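Local coordinates for protein endo-polygalacturonase (Pectobacterium carotovorum subsp. carotovorum, PDB 1BHE) that hydrolyses the alpha-1,4 bonds between galacturonic acid units of polygalacturonic acid, contributing to the maceration and soft rot of plant tissue, at residues 27-32 against 50-55; 133-138 against 199-204; 177-182 against 210-215; 253-258 against 294-299. All coordinates share one frame; numbering follows the deposited sequence.

Contact 1 of 4, residues 27-32 against 50-55; sequences STIQKA and SVFLSG
Ile-29 and Phe-52 meet at a slant, the tip of an aliphatic branch set against the root of an aromatic side chain. From the helical segment 27-32, CD1 of Ile-29 approaches Phe-52 CD2 at 4.1 Å and lies equally close to Phe-52 CB. The methyl therefore sits where the ring joins its stem, and its approach to the ring is oblique. With CG1 anti to the carbonyl carbon and an almost fully extended chi2 of 171°, Ile-29 sends this branch straight out from the helix toward the strand. The same methyl also lies 4.4 Å from Ser-54 CB, so one carbon spans two residues that project to the same side of strand 51-54. The hydroxyl of Ser-54 is engaged within its own segment, OG donating to Gly-55 O over 2.7 Å. The contact thus joins only carbon to carbon. Such a helix closing the first coil is familiar from right-handed parallel beta-helices, whose apolar interior would otherwise meet solvent at the end. Here helix 26-33 lays Ile-29 on Leu-18 of strand 14-19 and Leu-73 of strand 72-75, while Phe-52 extends the cluster to Leu-44 of strand 41-45.

Contact 2 of 4, residues 133-138 against 199-204; sequences SWWELA and RNTDGI
Thr-201, the middle residue of the Asn-Thr-Asp signature of family 28 glycoside hydrolases, touches Trp-135 beside the active site, where a loop of the parallel beta-helix meets the approach to helix 136-144. Thr-201 CG2 comes within 3.8 Å of Trp-135 NE1, the two side chains crossing at about a right angle. Neither polar group depends on this encounter: the indole N-H is given to Ser-172 O, and Thr-201 OG1 bonds to Ala-198 O and to the backbone N of Asp-223. A second touch, carbon to carbon, joins Ala-138 CB to Arg-199 CB at 4.0 Å. Beyond CB the arginine bends at chi2 and chi3 and turns away, its NE forming a salt bridge with Asp-223. The contact thus packs against the stem of a residue whose charged end lies beside the predicted proton donor. The start of the helix is itself secured by a capping box, in which Glu-136 N donates to Ser-133 OG and Ser-133 N to Glu-136 OE1. Two waters complete the junction from Trp-135 O: one accepts from Arg-199 N at 2.9 Å, and the other, weakly bonded to Trp-135 O, donates to Arg-199 O at 2.7 Å.

Contact 3 of 4, residues 177-182 against 210-215; sequences VVFSDG and KNITIA
The ring of Phe-179 has Lys-210 O at its edge, near the ring plane and 4.4 Å from CE2, while Ile-212 approaches the CD2-CE2 border obliquely. The isoleucine touches through a single methyl, CD1, which lies 3.5 Å from Phe-179 CD2 and 3.7 Å from Phe-179 CE2. On the opposite face, toward its rim, Gly-182 CA lies 4.0 Å from Phe-179 CZ, and a residue without a side chain makes this close approach. Another aromatic group, Phe-185, meets the Phe-179 ring with the planes at about 30°. The methyl contact is close for carbon against carbon, and the two side chains slide past each other in opposite directions. Ile-212 is folded at its second torsion (chi2 -59°), which turns CD1 back toward the ring. The fold is a parallel beta-helix, in which strand 177-180 pairs with strand 204-207 of the following coil and strand 210-215 belongs to that same coil; the contact therefore runs from one coil to the next around a corner. There Lys-210 N donates to Gly-182 O over 3.0 Å, with an N-H...O angle of 160° and the donor somewhat out of the carbonyl plane. Ser-209 reinforces the corner, its OG bonding to both Phe-179 O and Gly-182 N, and Lys-210 NZ reaches Glu-236 O. The chemistry is accordingly divided: the named polar groups at the corner are satisfied by one backbone bond and by the Ser-209 hydroxyl, whereas Phe-179 and Ile-212 meet mainly through dispersion and fit.

Contact 4 of 4, residues 253-258 against 294-299; sequences MSIGSE and VRYSNV
Two torsions in Ile-255 bring its terminal methyl to the opposing strand: CG1 stands anti to the carbonyl carbon (chi1 -70°), and the branch then runs on extended (chi2 166°). Val-294, with CG1 anti to the backbone N (chi1 -179°), turns both methyls to meet it, so that the two residues reach toward each other tip to tip. Ile-255 CD1 lies 4.0 Å from Val-294 CG2 and only slightly farther from Val-294 CG1, fitting against the fork of the valine. Tyr-296 crosses the isoleucine obliquely, its OH coming 4.0 Å from the same CD1. All three side chains point into the core of the right-handed parallel beta-helix, where strand 253-256 faces, across the interior, the strand 290-302 of the next coil. Neighbouring coils fill in the surroundings: Ile-228 packs on Ile-255, Leu-279 and Ile-281 touch the tyrosine, and Phe-330 stacks on its ring. A buried phenol in such a setting needs a polar partner, and a water supplies it. This water lies in the ring plane at the edge of Tyr-296, accepting from its OH at 2.8 Å, and it donates in turn to Met-253 O at 2.7 Å.

Taken in order, the contacts sample the beta-helix from its capped end onward: contacts 1 and 4 lie on opposite sides of the chain's centre, about 37 Å apart between centres. Contacts 2 and 3 alternate along the chain and touch directly, through a probable hydrogen bond from Val-177 N to Gly-203 O at 2.9 Å and packing of Ile-204 on Ile-214. Segment 199-204 thus leads from the probable catalytic centre, where the Arg-199 side chain comes within about 3 Å of the Asp-223 side chain and about 4 Å of that of His-251, down into the interior that contact 3 helps to fill. Contact 4, centred about 15 Å from contact 3, continues that interior without touching it.

Contact 1 of 4, residues 27-32 against 50-55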
loop_
_atom_site.group_PDB
_atom_site.type_symbol
_atom_site.label_atom_id
_atom_site.label_comp_id
_atom_site.label_asym_id
_atom_site.label_seq_id
_atom_site.Cartn_x
_atom_site.Cartn_y
_atom_site.Cartn_z
ATOM N N SER A 27 -6.165 -3.866 25.578
ATOM C CA SER A 27 -7.256 -4.746 25.991
ATOM C C SER A 27 -8.578 -4.010 26.105
ATOM O O SER A 27 -9.624 -4.623 25.858
ATOM C CB SER A 27 -6.904 -5.491 27.282
ATOM O OG SER A 27 -6.507 -4.557 28.277
ATOM N N THR A 28 -8.575 -2.723 26.434
ATOM C CA THR A 28 -9.811 -1.949 26.495
ATOM C C THR A 28 -10.436 -1.851 25.104
ATOM O O THR A 28 -11.638 -2.056 24.941
ATOM C CB THR A 28 -9.627 -0.556 27.115
ATOM O OG1 THR A 28 -8.794 0.259 26.283
ATOM C CG2 THR A 28 -8.974 -0.664 28.482
ATOM N N ILE A 29 -9.620 -1.574 24.091
ATOM C CA ILE A 29 -10.130 -1.507 22.718
ATOM C C ILE A 29 -10.554 -2.882 22.217
ATOM O O ILE A 29 -11.625 -3.035 21.617
ATOM C CB ILE A 29 -9.088 -0.877 21.771
ATOM C CG1 ILE A 29 -8.784 0.569 22.178
ATOM C CG2 ILE A 29 -9.596 -0.909 20.332
ATOM C CD1 ILE A 29 -7.615 1.197 21.437
ATOM N N GLN A 30 -9.749 -3.918 22.445
ATOM C CA GLN A 30 -10.068 -5.266 22.002
ATOM C C GLN A 30 -11.382 -5.764 22.599
ATOM O O GLN A 30 -12.220 -6.328 21.897
ATOM C CB GLN A 30 -8.955 -6.273 22.302
ATOM C CG GLN A 30 -9.111 -7.584 21.529
ATOM C CD GLN A 30 -9.097 -7.353 20.030
ATOM O OE1 GLN A 30 -8.058 -6.957 19.493
ATOM N NE2 GLN A 30 -10.232 -7.580 19.372
ATOM N N LYS A 31 -11.574 -5.543 23.897
ATOM C CA LYS A 31 -12.813 -5.933 24.566
ATOM C C LYS A 31 -14.019 -5.269 23.923
ATOM O O LYS A 31 -15.029 -5.924 23.644
ATOM C CB LYS A 31 -12.746 -5.573 26.060
ATOM C CG LYS A 31 -14.003 -5.977 26.820
ATOM C CD LYS A 31 -13.838 -5.766 28.322
ATOM C CE LYS A 31 -15.084 -6.235 29.070
ATOM N NZ LYS A 31 -15.012 -5.871 30.519
ATOM N N ALA A 32 -13.927 -3.978 23.622
ATOM C CA ALA A 32 -14.987 -3.237 22.956
ATOM C C ALA A 32 -15.235 -3.786 21.556
ATOM O O ALA A 32 -16.384 -3.914 21.136
ATOM C CB ALA A 32 -14.640 -1.757 22.880
ATOM N N SER A 50 -5.787 12.541 24.014
ATOM C CA SER A 50 -6.415 12.307 22.718
ATOM C C SER A 50 -5.665 11.180 22.006
ATOM O O SER A 50 -5.750 11.041 20.792
ATOM C CB SER A 50 -6.376 13.579 21.873
ATOM O OG SER A 50 -5.020 13.894 21.573
ATOM N N VAL A 51 -4.875 10.428 22.774
ATOM C CA VAL A 51 -4.048 9.366 22.206
ATOM C C VAL A 51 -4.349 8.014 22.843
ATOM O O VAL A 51 -4.252 7.856 24.064
ATOM C CB VAL A 51 -2.542 9.662 22.381
ATOM C CG1 VAL A 51 -1.682 8.539 21.799
ATOM C CG2 VAL A 51 -2.130 10.979 21.735
ATOM N N PHE A 52 -4.722 7.037 22.031
ATOM C CA PHE A 52 -4.909 5.660 22.469
ATOM C C PHE A 52 -3.615 4.903 22.138
ATOM O O PHE A 52 -3.287 4.760 20.958
ATOM C CB PHE A 52 -6.092 4.984 21.787
ATOM C CG PHE A 52 -7.450 5.457 22.231
ATOM C CD1 PHE A 52 -8.067 6.519 21.602
ATOM C CD2 PHE A 52 -8.106 4.819 23.273
ATOM C CE1 PHE A 52 -9.317 6.954 22.004
ATOM C CE2 PHE A 52 -9.360 5.248 23.685
ATOM C CZ PHE A 52 -9.965 6.312 23.046
ATOM N N LEU A 53 -2.884 4.494 23.162
ATOM C CA LEU A 53 -1.618 3.777 22.969
ATOM C C LEU A 53 -1.905 2.283 23.035
ATOM O O LEU A 53 -2.430 1.803 24.047
ATOM C CB LEU A 53 -0.618 4.219 24.033
ATOM C CG LEU A 53 0.874 4.045 23.756
ATOM C CD1 LEU A 53 1.293 4.696 22.445
ATOM C CD2 LEU A 53 1.694 4.624 24.904
ATOM N N SER A 54 -1.615 1.551 21.963
ATOM C CA SER A 54 -1.982 0.138 21.912
ATOM C C SER A 54 -1.007 -0.736 21.138
ATOM O O SER A 54 -0.244 -0.278 20.296
ATOM C CB SER A 54 -3.359 0.063 21.213
ATOM O OG SER A 54 -3.771 -1.261 20.934
ATOM N N GLY A 55 -1.092 -2.034 21.412
ATOM C CA GLY A 55 -0.355 -3.050 20.673
ATOM C C GLY A 55 -1.342 -3.646 19.662
ATOM O O GLY A 55 -2.404 -3.076 19.401
#

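Contact 2 of 4, residues 133-138 against 199-204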
loop_
_atom_site.group_PDB
_atom_site.type_symbol
_atom_site.label_atom_id
_atom_site.label_comp_id
_atom_site.label_asym_id
_atom_site.label_seq_id
_atom_site.Cartn_x
_atom_site.Cartn_y
_atom_site.Cartn_z
ATOM N N SER A 133 15.145 2.695 16.146
ATOM C CA SER A 133 13.748 2.793 15.743
ATOM C C SER A 133 13.452 1.713 14.705
ATOM O O SER A 133 14.385 1.068 14.221
ATOM C CB SER A 133 13.481 4.149 15.087
ATOM O OG SER A 133 14.155 4.242 13.840
ATOM N N TRP A 134 12.186 1.552 14.326
ATOM C CA TRP A 134 11.845 0.570 13.300
ATOM C C TRP A 134 12.529 0.897 11.971
ATOM O O TRP A 134 13.028 -0.004 11.291
ATOM C CB TRP A 134 10.347 0.536 13.061
ATOM C CG TRP A 134 9.415 0.138 14.148
ATOM C CD1 TRP A 134 8.453 0.944 14.701
ATOM C CD2 TRP A 134 9.276 -1.130 14.787
ATOM N NE1 TRP A 134 7.744 0.255 15.652
ATOM C CE2 TRP A 134 8.229 -1.023 15.723
ATOM C CE3 TRP A 134 9.950 -2.350 14.671
ATOM C CZ2 TRP A 134 7.834 -2.082 16.539
ATOM C CZ3 TRP A 134 9.552 -3.402 15.476
ATOM C CH2 TRP A 134 8.506 -3.263 16.399
ATOM N N TRP A 135 12.536 2.169 11.566
ATOM C CA TRP A 135 13.149 2.509 10.275
ATOM C C TRP A 135 14.656 2.329 10.269
ATOM O O TRP A 135 15.230 1.999 9.222
ATOM C CB TRP A 135 12.755 3.912 9.832
ATOM C CG TRP A 135 11.286 4.064 9.555
ATOM C CD1 TRP A 135 10.410 3.118 9.099
ATOM C CD2 TRP A 135 10.541 5.277 9.680
ATOM N NE1 TRP A 135 9.156 3.667 8.969
ATOM C CE2 TRP A 135 9.208 4.988 9.325
ATOM C CE3 TRP A 135 10.867 6.574 10.105
ATOM C CZ2 TRP A 135 8.204 5.957 9.362
ATOM C CZ3 TRP A 135 9.868 7.530 10.142
ATOM C CH2 TRP A 135 8.548 7.215 9.774
ATOM N N GLU A 136 15.319 2.482 11.407
ATOM C CA GLU A 136 16.766 2.289 11.494
ATOM C C GLU A 136 17.201 0.861 11.214
ATOM O O GLU A 136 18.360 0.629 10.858
ATOM C CB GLU A 136 17.270 2.745 12.871
ATOM C CG GLU A 136 17.487 4.249 12.903
ATOM C CD GLU A 136 17.733 4.832 14.275
ATOM O OE1 GLU A 136 17.347 4.232 15.295
ATOM O OE2 GLU A 136 18.321 5.936 14.326
ATOM N N LEU A 137 16.312 -0.126 11.319
ATOM C CA LEU A 137 16.617 -1.508 10.994
ATOM C C LEU A 137 16.800 -1.768 9.502
ATOM O O LEU A 137 17.430 -2.767 9.132
ATOM C CB LEU A 137 15.522 -2.431 11.540
ATOM C CG LEU A 137 15.301 -2.450 13.054
ATOM C CD1 LEU A 137 13.915 -2.990 13.386
ATOM C CD2 LEU A 137 16.363 -3.282 13.761
ATOM N N ALA A 138 16.277 -0.932 8.617
ATOM C CA ALA A 138 16.399 -1.114 7.178
ATOM C C ALA A 138 17.835 -0.984 6.687
ATOM O O ALA A 138 18.310 -1.840 5.930
ATOM C CB ALA A 138 15.519 -0.123 6.432
ATOM N N ARG A 199 12.481 3.415 4.314
ATOM C CA ARG A 199 12.389 2.280 3.408
ATOM C C ARG A 199 11.327 1.286 3.874
ATOM O O ARG A 199 10.988 1.212 5.058
ATOM C CB ARG A 199 13.744 1.570 3.284
ATOM C CG ARG A 199 14.824 2.415 2.619
ATOM C CD ARG A 199 14.664 2.476 1.106
ATOM N NE ARG A 199 13.584 3.339 0.651
ATOM C CZ ARG A 199 13.610 4.659 0.564
ATOM N NH1 ARG A 199 14.706 5.340 0.889
ATOM N NH2 ARG A 199 12.552 5.342 0.151
ATOM N N ASN A 200 10.798 0.525 2.922
ATOM C CA ASN A 200 9.845 -0.544 3.208
ATOM C C ASN A 200 8.491 -0.030 3.680
ATOM O O ASN A 200 7.863 -0.642 4.546
ATOM C CB ASN A 200 10.480 -1.431 4.288
ATOM C CG ASN A 200 10.059 -2.875 4.241
ATOM O OD1 ASN A 200 9.978 -3.469 3.170
ATOM N ND2 ASN A 200 9.821 -3.445 5.420
ATOM N N THR A 201 8.048 1.098 3.141
ATOM C CA THR A 201 6.814 1.736 3.593
ATOM C C THR A 201 5.767 1.897 2.504
ATOM O O THR A 201 5.141 2.958 2.387
ATOM C CB THR A 201 7.180 3.130 4.160
ATOM O OG1 THR A 201 8.032 3.774 3.203
ATOM C CG2 THR A 201 7.903 3.002 5.491
ATOM N N ASP A 202 5.508 0.822 1.753
ATOM C CA ASP A 202 4.486 0.871 0.709
ATOM C C ASP A 202 3.188 1.418 1.304
ATOM O O ASP A 202 2.868 1.106 2.456
ATOM C CB ASP A 202 4.213 -0.492 0.092
ATOM C CG ASP A 202 5.327 -1.061 -0.752
ATOM O OD1 ASP A 202 6.436 -0.492 -0.795
ATOM O OD2 ASP A 202 5.106 -2.107 -1.397
ATOM N N GLY A 203 2.469 2.190 0.497
ATOM C CA GLY A 203 1.222 2.786 0.949
ATOM C C GLY A 203 0.077 1.790 1.003
ATOM O O GLY A 203 -0.367 1.405 2.087
ATOM N N ILE A 204 -0.485 1.443 -0.151
ATOM C CA ILE A 204 -1.590 0.506 -0.244
ATOM C C ILE A 204 -1.274 -0.574 -1.281
ATOM O O ILE A 204 -1.136 -0.259 -2.462
ATOM C CB ILE A 204 -2.930 1.158 -0.649
ATOM C CG1 ILE A 204 -3.352 2.259 0.327
ATOM C CG2 ILE A 204 -4.004 0.074 -0.711
ATOM C CD1 ILE A 204 -4.609 2.998 -0.071
HETATM O O HOH W 1 14.626 3.369 6.282
HETATM O O HOH W 2 12.768 1.510 7.051
#

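Contact 3 of 4, residues 177-182 against 210-215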
loop_
_atom_site.group_PDB
_atom_site.type_symbol
_atom_site.label_atom_id
_atom_site.label_comp_id
_atom_site.label_asym_id
_atom_site.label_seq_id
_atom_site.Cartn_x
_atom_site.Cartn_y
_atom_site.Cartn_z
ATOM N N VAL A 177 -0.956 -0.305 4.308
ATOM C CA VAL A 177 -2.173 -1.082 4.100
ATOM C C VAL A 177 -1.926 -2.225 3.117
ATOM O O VAL A 177 -1.419 -2.029 2.009
ATOM C CB VAL A 177 -3.343 -0.250 3.535
ATOM C CG1 VAL A 177 -4.618 -1.094 3.452
ATOM C CG2 VAL A 177 -3.646 1.011 4.327
ATOM N N VAL A 178 -2.300 -3.436 3.519
ATOM C CA VAL A 178 -2.168 -4.628 2.695
ATOM C C VAL A 178 -3.529 -5.331 2.645
ATOM O O VAL A 178 -4.142 -5.552 3.685
ATOM C CB VAL A 178 -1.115 -5.622 3.228
ATOM C CG1 VAL A 178 -1.160 -6.939 2.452
ATOM C CG2 VAL A 178 0.294 -5.041 3.173
ATOM N N PHE A 179 -3.990 -5.638 1.442
ATOM C CA PHE A 179 -5.255 -6.335 1.235
ATOM C C PHE A 179 -4.930 -7.640 0.498
ATOM O O PHE A 179 -4.731 -7.609 -0.725
ATOM C CB PHE A 179 -6.234 -5.488 0.424
ATOM C CG PHE A 179 -7.612 -6.081 0.307
ATOM C CD1 PHE A 179 -8.458 -6.132 1.404
ATOM C CD2 PHE A 179 -8.061 -6.587 -0.902
ATOM C CE1 PHE A 179 -9.728 -6.684 1.299
ATOM C CE2 PHE A 179 -9.325 -7.132 -1.012
ATOM C CZ PHE A 179 -10.161 -7.185 0.087
ATOM N N SER A 180 -4.825 -8.740 1.234
ATOM C CA SER A 180 -4.385 -10.004 0.674
ATOM C C SER A 180 -5.442 -11.088 0.539
ATOM O O SER A 180 -6.207 -11.357 1.457
ATOM C CB SER A 180 -3.301 -10.641 1.579
ATOM O OG SER A 180 -2.174 -9.792 1.661
ATOM N N ASP A 181 -5.410 -11.789 -0.588
ATOM C CA ASP A 181 -6.292 -12.899 -0.890
ATOM C C ASP A 181 -7.753 -12.613 -0.577
ATOM O O ASP A 181 -8.477 -13.448 -0.016
ATOM C CB ASP A 181 -5.816 -14.154 -0.132
ATOM C CG ASP A 181 -4.323 -14.373 -0.264
ATOM O OD1 ASP A 181 -3.806 -14.595 -1.375
ATOM O OD2 ASP A 181 -3.641 -14.304 0.775
ATOM N N GLY A 182 -8.222 -11.449 -1.023
ATOM C CA GLY A 182 -9.593 -11.039 -0.748
ATOM C C GLY A 182 -10.318 -10.538 -1.987
ATOM O O GLY A 182 -9.824 -10.570 -3.116
ATOM N N LYS A 210 -9.079 -9.230 -5.652
ATOM C CA LYS A 210 -9.851 -8.641 -6.736
ATOM C C LYS A 210 -10.783 -7.549 -6.202
ATOM O O LYS A 210 -11.053 -7.477 -5.011
ATOM C CB LYS A 210 -10.674 -9.637 -7.539
ATOM C CG LYS A 210 -11.103 -10.915 -6.865
ATOM C CD LYS A 210 -11.255 -12.092 -7.815
ATOM C CE LYS A 210 -10.060 -12.360 -8.701
ATOM N NZ LYS A 210 -9.305 -13.609 -8.414
ATOM N N ASN A 211 -11.264 -6.748 -7.135
ATOM C CA ASN A 211 -12.227 -5.683 -6.908
ATOM C C ASN A 211 -11.778 -4.660 -5.878
ATOM O O ASN A 211 -12.232 -4.587 -4.742
ATOM C CB ASN A 211 -13.592 -6.304 -6.559
ATOM C CG ASN A 211 -14.083 -7.178 -7.711
ATOM O OD1 ASN A 211 -14.035 -6.765 -8.872
ATOM N ND2 ASN A 211 -14.540 -8.385 -7.401
ATOM N N ILE A 212 -10.864 -3.800 -6.322
ATOM C CA ILE A 212 -10.245 -2.759 -5.528
ATOM C C ILE A 212 -10.493 -1.349 -6.061
ATOM O O ILE A 212 -10.287 -1.099 -7.251
ATOM C CB ILE A 212 -8.703 -2.923 -5.540
ATOM C CG1 ILE A 212 -8.257 -4.353 -5.249
ATOM C CG2 ILE A 212 -8.056 -1.930 -4.578
ATOM C CD1 ILE A 212 -8.695 -4.923 -3.924
ATOM N N THR A 213 -10.830 -0.425 -5.168
ATOM C CA THR A 213 -10.968 0.975 -5.547
ATOM C C THR A 213 -10.138 1.843 -4.601
ATOM O O THR A 213 -10.293 1.748 -3.387
ATOM C CB THR A 213 -12.417 1.484 -5.514
ATOM O OG1 THR A 213 -13.146 0.895 -6.597
ATOM C CG2 THR A 213 -12.503 2.999 -5.662
ATOM N N ILE A 214 -9.265 2.668 -5.167
ATOM C CA ILE A 214 -8.514 3.648 -4.370
ATOM C C ILE A 214 -8.885 5.014 -4.971
ATOM O O ILE A 214 -8.568 5.250 -6.139
ATOM C CB ILE A 214 -7.006 3.417 -4.351
ATOM C CG1 ILE A 214 -6.644 2.061 -3.732
ATOM C CG2 ILE A 214 -6.322 4.548 -3.579
ATOM C CD1 ILE A 214 -5.196 1.644 -3.879
ATOM N N ALA A 215 -9.633 5.834 -4.239
ATOM C CA ALA A 215 -10.100 7.102 -4.798
ATOM C C ALA A 215 -10.073 8.269 -3.831
ATOM O O ALA A 215 -10.151 8.131 -2.611
ATOM C CB ALA A 215 -11.538 6.926 -5.303
#

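Contact 4 of 4, residues 253-258 against 294-299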
loop_
_atom_site.group_PDB
_atom_site.type_symbol
_atom_site.label_atom_id
_atom_site.label_comp_id
_atom_site.label_asym_id
_atom_site.label_seq_id
_atom_site.Cartn_x
_atom_site.Cartn_y
_atom_site.Cartn_z
ATOM N N MET A 253 3.187 4.636 -8.695
ATOM C CA MET A 253 1.933 3.930 -8.937
ATOM C C MET A 253 2.370 2.657 -9.662
ATOM O O MET A 253 2.515 2.639 -10.888
ATOM C CB MET A 253 0.983 4.780 -9.770
ATOM C CG MET A 253 -0.240 4.068 -10.328
ATOM S SD MET A 253 -1.267 3.331 -9.032
ATOM C CE MET A 253 -1.028 1.588 -9.360
ATOM N N SER A 254 2.751 1.642 -8.884
ATOM C CA SER A 254 3.362 0.448 -9.415
ATOM C C SER A 254 2.568 -0.847 -9.435
ATOM O O SER A 254 1.625 -1.097 -8.697
ATOM C CB SER A 254 4.658 0.164 -8.610
ATOM O OG SER A 254 5.506 1.302 -8.590
ATOM N N ILE A 255 3.020 -1.727 -10.326
ATOM C CA ILE A 255 2.553 -3.095 -10.487
ATOM C C ILE A 255 3.809 -3.972 -10.393
ATOM O O ILE A 255 4.759 -3.703 -11.136
ATOM C CB ILE A 255 1.816 -3.362 -11.797
ATOM C CG1 ILE A 255 0.445 -2.667 -11.823
ATOM C CG2 ILE A 255 1.625 -4.852 -12.061
ATOM C CD1 ILE A 255 -0.176 -2.608 -13.210
ATOM N N GLY A 256 3.840 -4.943 -9.491
ATOM C CA GLY A 256 5.019 -5.800 -9.344
ATOM C C GLY A 256 5.671 -5.562 -7.983
ATOM O O GLY A 256 5.138 -4.804 -7.178
ATOM N N SER A 257 6.777 -6.240 -7.729
ATOM C CA SER A 257 7.450 -7.114 -8.675
ATOM C C SER A 257 6.810 -8.466 -8.898
ATOM O O SER A 257 7.056 -9.153 -9.900
ATOM C CB SER A 257 8.905 -7.312 -8.189
ATOM O OG SER A 257 9.595 -6.071 -8.356
ATOM N N GLU A 258 5.944 -8.876 -7.976
ATOM C CA GLU A 258 5.228 -10.147 -8.149
ATOM C C GLU A 258 4.128 -9.878 -9.165
ATOM O O GLU A 258 3.182 -9.141 -8.886
ATOM C CB GLU A 258 4.745 -10.664 -6.800
ATOM C CG GLU A 258 5.898 -10.890 -5.825
ATOM C CD GLU A 258 6.258 -9.659 -5.019
ATOM O OE1 GLU A 258 5.737 -8.553 -5.254
ATOM O OE2 GLU A 258 7.089 -9.769 -4.096
ATOM N N VAL A 294 -4.069 -2.989 -18.805
ATOM C CA VAL A 294 -3.714 -1.899 -17.909
ATOM C C VAL A 294 -3.884 -0.598 -18.692
ATOM O O VAL A 294 -3.309 -0.488 -19.781
ATOM C CB VAL A 294 -2.283 -1.996 -17.360
ATOM C CG1 VAL A 294 -1.989 -0.839 -16.406
ATOM C CG2 VAL A 294 -2.047 -3.315 -16.642
ATOM N N ARG A 295 -4.675 0.329 -18.182
ATOM C CA ARG A 295 -4.913 1.587 -18.875
ATOM C C ARG A 295 -4.714 2.784 -17.956
ATOM O O ARG A 295 -5.339 2.907 -16.899
ATOM C CB ARG A 295 -6.315 1.632 -19.498
ATOM C CG ARG A 295 -7.443 1.327 -18.529
ATOM C CD ARG A 295 -8.657 0.749 -19.241
ATOM N NE ARG A 295 -8.423 -0.596 -19.755
ATOM C CZ ARG A 295 -8.534 -1.714 -19.048
ATOM N NH1 ARG A 295 -8.880 -1.677 -17.767
ATOM N NH2 ARG A 295 -8.293 -2.884 -19.626
ATOM N N TYR A 296 -3.825 3.682 -18.377
ATOM C CA TYR A 296 -3.533 4.893 -17.625
ATOM C C TYR A 296 -4.019 6.129 -18.387
ATOM O O TYR A 296 -3.673 6.289 -19.562
ATOM C CB TYR A 296 -2.045 5.068 -17.356
ATOM C CG TYR A 296 -1.278 3.915 -16.773
ATOM C CD1 TYR A 296 -1.174 3.739 -15.393
ATOM C CD2 TYR A 296 -0.634 3.005 -17.592
ATOM C CE1 TYR A 296 -0.453 2.684 -14.864
ATOM C CE2 TYR A 296 0.091 1.943 -17.079
ATOM C CZ TYR A 296 0.171 1.791 -15.705
ATOM O OH TYR A 296 0.884 0.736 -15.192
ATOM N N SER A 297 -4.778 6.992 -17.722
ATOM C CA SER A 297 -5.273 8.192 -18.393
ATOM C C SER A 297 -5.367 9.381 -17.457
ATOM O O SER A 297 -5.627 9.250 -16.263
ATOM C CB SER A 297 -6.636 7.937 -19.047
ATOM O OG SER A 297 -7.614 7.640 -18.069
ATOM N N ASN A 298 -5.148 10.570 -18.013
ATOM C CA ASN A 298 -5.238 11.812 -17.262
ATOM C C ASN A 298 -4.292 11.834 -16.065
ATOM O O ASN A 298 -4.682 12.079 -14.922
ATOM C CB ASN A 298 -6.685 12.083 -16.838
ATOM C CG ASN A 298 -6.885 13.510 -16.382
ATOM O OD1 ASN A 298 -5.985 14.348 -16.512
ATOM N ND2 ASN A 298 -8.047 13.825 -15.832
ATOM N N VAL A 299 -3.017 11.575 -16.352
ATOM C CA VAL A 299 -1.973 11.576 -15.332
ATOM C C VAL A 299 -1.092 12.814 -15.512
ATOM O O VAL A 299 -0.566 13.027 -16.609
ATOM C CB VAL A 299 -1.097 10.318 -15.414
ATOM C CG1 VAL A 299 -0.089 10.273 -14.268
ATOM C CG2 VAL A 299 -1.934 9.047 -15.400
HETATM O O HOH W 3 1.424 0.741 -12.494
#